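PDB 2FNU: UDP-4-amino-4,6-dideoxy-N-acetyl-beta-L-altrosamine transaminase from Helicobacter pylori, which transfers an amino group from L-glutamate to a UDP-linked 4-keto sugar, using pyridoxal phosphate, in the second step of pseudaminic acid biosynthesis. Local coordinates for residues E43-K48 / A192-D197. Numbering follows the deposited sequence.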
ATOM      1  N   GLU B  43      18.768 -11.538   8.921  1.00 12.44           N
ATOM      2  CA  GLU B  43      20.115 -12.116   8.824  1.00 13.53           C
ATOM      3  C   GLU B  43      21.123 -11.082   8.314  1.00 12.80           C
ATOM      4  O   GLU B  43      22.235 -10.959   8.834  1.00 14.71           O
ATOM      5  CB  GLU B  43      20.107 -13.362   7.950  1.00 14.17           C
ATOM      6  CG  GLU B  43      19.332 -14.465   8.623  1.00 23.33           C
ATOM      7  CD  GLU B  43      19.669 -15.848   8.113  1.00 42.20           C
ATOM      8  OE1 GLU B  43      20.822 -16.064   7.676  1.00 49.57           O
ATOM      9  OE2 GLU B  43      18.772 -16.720   8.169  1.00 46.14           O
ATOM     10  N   PHE B  44      20.703 -10.287   7.331  1.00 12.11           N
ATOM     11  CA  PHE B  44      21.569  -9.251   6.781  1.00 12.90           C
ATOM     12  C   PHE B  44      21.928  -8.176   7.801  1.00 13.66           C
ATOM     13  O   PHE B  44      23.070  -7.723   7.851  1.00 15.02           O
ATOM     14  CB  PHE B  44      20.853  -8.638   5.570  1.00 14.43           C
ATOM     15  CG  PHE B  44      21.653  -7.609   4.808  1.00 14.65           C
ATOM     16  CD1 PHE B  44      22.662  -7.986   3.944  1.00 16.26           C
ATOM     17  CD2 PHE B  44      21.335  -6.255   4.906  1.00 13.45           C
ATOM     18  CE1 PHE B  44      23.384  -7.023   3.231  1.00 18.47           C
ATOM     19  CE2 PHE B  44      22.058  -5.298   4.195  1.00 14.89           C
ATOM     20  CZ  PHE B  44      23.062  -5.688   3.358  1.00 16.61           C
ATOM     21  N   LEU B  45      20.947  -7.765   8.608  1.00 11.92           N
ATOM     22  CA  LEU B  45      21.112  -6.646   9.526  1.00 12.76           C
ATOM     23  C   LEU B  45      21.497  -7.060  10.948  1.00 13.30           C
ATOM     24  O   LEU B  45      21.955  -6.223  11.740  1.00 14.68           O
ATOM     25  CB  LEU B  45      19.808  -5.832   9.577  1.00 13.56           C
ATOM     26  CG  LEU B  45      19.411  -5.193   8.243  1.00 12.36           C
ATOM     27  CD1 LEU B  45      17.994  -4.660   8.388  1.00 16.87           C
ATOM     28  CD2 LEU B  45      20.394  -4.093   7.855  1.00 13.61           C
ATOM     29  N   GLY B  46      21.278  -8.326  11.286  1.00 13.25           N
ATOM     30  CA  GLY B  46      21.490  -8.790  12.666  1.00 15.34           C
ATOM     31  C   GLY B  46      20.438  -8.272  13.645  1.00 14.37           C
ATOM     32  O   GLY B  46      20.762  -7.917  14.793  1.00 15.38           O
ATOM     33  N   VAL B  47      19.181  -8.216  13.189  1.00 12.99           N
ATOM     34  CA  VAL B  47      18.068  -7.761  14.028  1.00 14.08           C
ATOM     35  C   VAL B  47      17.104  -8.899  14.324  1.00 12.70           C
ATOM     36  O   VAL B  47      17.117  -9.934  13.654  1.00 13.89           O
ATOM     37  CB  VAL B  47      17.316  -6.542  13.416  1.00 13.20           C
ATOM     38  CG1 VAL B  47      18.264  -5.344  13.313  1.00 14.31           C
ATOM     39  CG2 VAL B  47      16.727  -6.862  12.060  1.00 14.25           C
ATOM     40  N   LYS B  48      16.261  -8.690  15.335  1.00 11.99           N
ATOM     41  CA  LYS B  48      15.328  -9.706  15.777  1.00 13.76           C
ATOM     42  C   LYS B  48      14.138  -9.883  14.827  1.00 14.64           C
ATOM     43  O   LYS B  48      13.687 -11.013  14.576  1.00 15.11           O
ATOM     44  CB  LYS B  48      14.840  -9.310  17.169  1.00 17.65           C
ATOM     45  CG  LYS B  48      14.439 -10.445  18.034  1.00 24.60           C
ATOM     46  CD  LYS B  48      13.927  -9.932  19.376  1.00 18.71           C
ATOM     47  CE  LYS B  48      15.021  -9.531  20.328  1.00 21.61           C
ATOM     48  NZ  LYS B  48      14.390  -9.057  21.625  1.00 24.41           N
ATOM     49  N   ALA B 192      10.136  -1.573   4.727  1.00 10.71           N
ATOM     50  CA  ALA B 192      10.239  -2.518   5.852  1.00 10.51           C
ATOM     51  C   ALA B 192      10.323  -1.725   7.132  1.00 11.32           C
ATOM     52  O   ALA B 192      10.873  -0.616   7.140  1.00 12.37           O
ATOM     53  CB  ALA B 192      11.475  -3.396   5.743  1.00 12.51           C
ATOM     54  N   VAL B 193       9.806  -2.300   8.220  1.00 11.15           N
ATOM     55  CA  VAL B 193      10.160  -1.842   9.564  1.00  9.85           C
ATOM     56  C   VAL B 193      10.917  -2.990  10.196  1.00 10.60           C
ATOM     57  O   VAL B 193      10.457  -4.133  10.159  1.00 11.92           O
ATOM     58  CB  VAL B 193       8.964  -1.505  10.476  1.00 11.94           C
ATOM     59  CG1 VAL B 193       9.498  -0.916  11.819  1.00 13.85           C
ATOM     60  CG2 VAL B 193       7.992  -0.536   9.824  1.00 12.44           C
ATOM     61  N   VAL B 194      12.093  -2.687  10.732  1.00 10.65           N
ATOM     62  CA  VAL B 194      12.847  -3.685  11.516  1.00 10.72           C
ATOM     63  C   VAL B 194      12.953  -3.201  12.953  1.00 12.18           C
ATOM     64  O   VAL B 194      12.939  -1.989  13.236  1.00 11.29           O
ATOM     65  CB  VAL B 194      14.239  -4.020  10.925  1.00 12.17           C
ATOM     66  CG1 VAL B 194      14.073  -4.489   9.463  1.00 14.79           C
ATOM     67  CG2 VAL B 194      15.171  -2.817  11.010  1.00 12.47           C
ATOM     68  N   THR B 195      13.003  -4.157  13.874  1.00 12.28           N
ATOM     69  CA  THR B 195      13.035  -3.808  15.301  1.00 11.45           C
ATOM     70  C   THR B 195      13.576  -4.973  16.104  1.00 11.57           C
ATOM     71  O   THR B 195      13.484  -6.106  15.642  1.00 12.91           O
ATOM     72  CB  THR B 195      11.617  -3.414  15.831  1.00 11.29           C
ATOM     73  OG1 THR B 195      11.715  -2.995  17.195  1.00 12.48           O
ATOM     74  CG2 THR B 195      10.597  -4.559  15.729  1.00 11.34           C
ATOM     75  N   ASN B 196      14.111  -4.685  17.295  1.00 12.41           N
ATOM     76  CA  ASN B 196      14.456  -5.738  18.270  1.00 13.21           C
ATOM     77  C   ASN B 196      13.405  -5.847  19.386  1.00 15.85           C
ATOM     78  O   ASN B 196      13.595  -6.595  20.340  1.00 16.24           O
ATOM     79  CB  ASN B 196      15.853  -5.497  18.859  1.00 12.79           C
ATOM     80  CG  ASN B 196      16.956  -5.639  17.809  1.00 14.40           C
ATOM     81  OD1 ASN B 196      16.840  -6.452  16.883  1.00 14.98           O
ATOM     82  ND2 ASN B 196      18.032  -4.845  17.948  1.00 15.59           N
ATOM     83  N   ASP B 197      12.301  -5.112  19.245  1.00 13.61           N
ATOM     84  CA  ASP B 197      11.193  -5.135  20.212  1.00 12.17           C
ATOM     85  C   ASP B 197      10.078  -6.039  19.706  1.00 15.32           C
ATOM     86  O   ASP B 197       9.362  -5.689  18.763  1.00 15.19           O
ATOM     87  CB  ASP B 197      10.675  -3.703  20.413  1.00 13.19           C
ATOM     88  CG  ASP B 197       9.679  -3.591  21.567  1.00 20.22           C
ATOM     89  OD1 ASP B 197       8.622  -4.254  21.545  1.00 18.95           O
ATOM     90  OD2 ASP B 197       9.977  -2.849  22.522  1.00 27.11           O
TER
HETATM   91  O   HOH W   1      20.564  -5.610  16.332  1.00 23.95           O
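Asn196 and Lys48 grip each other through two hydrogen bonds, one from the backbone and one from the side chain of the lysine. The amide oxygen OD1 of Asn196 accepts from Lys48 N at 2.8 Å, in a bond that is fairly straight at the hydrogen (159°) and meets the carbonyl nearly end-on. Asn196 CG stands anti to its own carbonyl carbon (chi1 -66°), which swings the amide across to the turn, where OD1 also lies 3.4 Å from Val47 CA. The other end of the amide faces a water, which accepts from Asn196 ND2 and donates to Gly46 O, so that OD1 is held directly and ND2 through the water, which would favour this rotation of the amide. Lys48 runs alongside Asn196, bends at chi3 (-79°), and brings NZ to 2.9 Å from Asn196 O, the ammonium lying somewhat off the carbonyl plane.

This polar side, where Lys48 is exposed and Asn196 partly so, contrasts with a buried apolar side. There Val47 CG2 meets Val194 CB at 3.9 Å, while Leu45 CD1 touches Val194 CG1 at 4.1 Å; both side chains cross that of Val194 at about a right angle. Phe177 of strand 174-178 packs against Leu45 and Val194, and Ala50 also meets Val194. Thr195 points its side chain to the other side of the sheet, onto helix 198-208, and its OG1 accepts from Asp197 N in an ST turn at 3.0 Å while bonding to Leu173 O.

Helix 32-45 ends at Leu45, and Gly46, with positive phi, leads the chain out of it into strand 49-53, outermost in this chain's sheet and antiparallel to 191-195. The contact thus joins a helix-to-strand turn to the neighbouring strand's end in the mixed seven-stranded sheet characteristic of the large domain of fold-type I PLP-dependent aminotransferases.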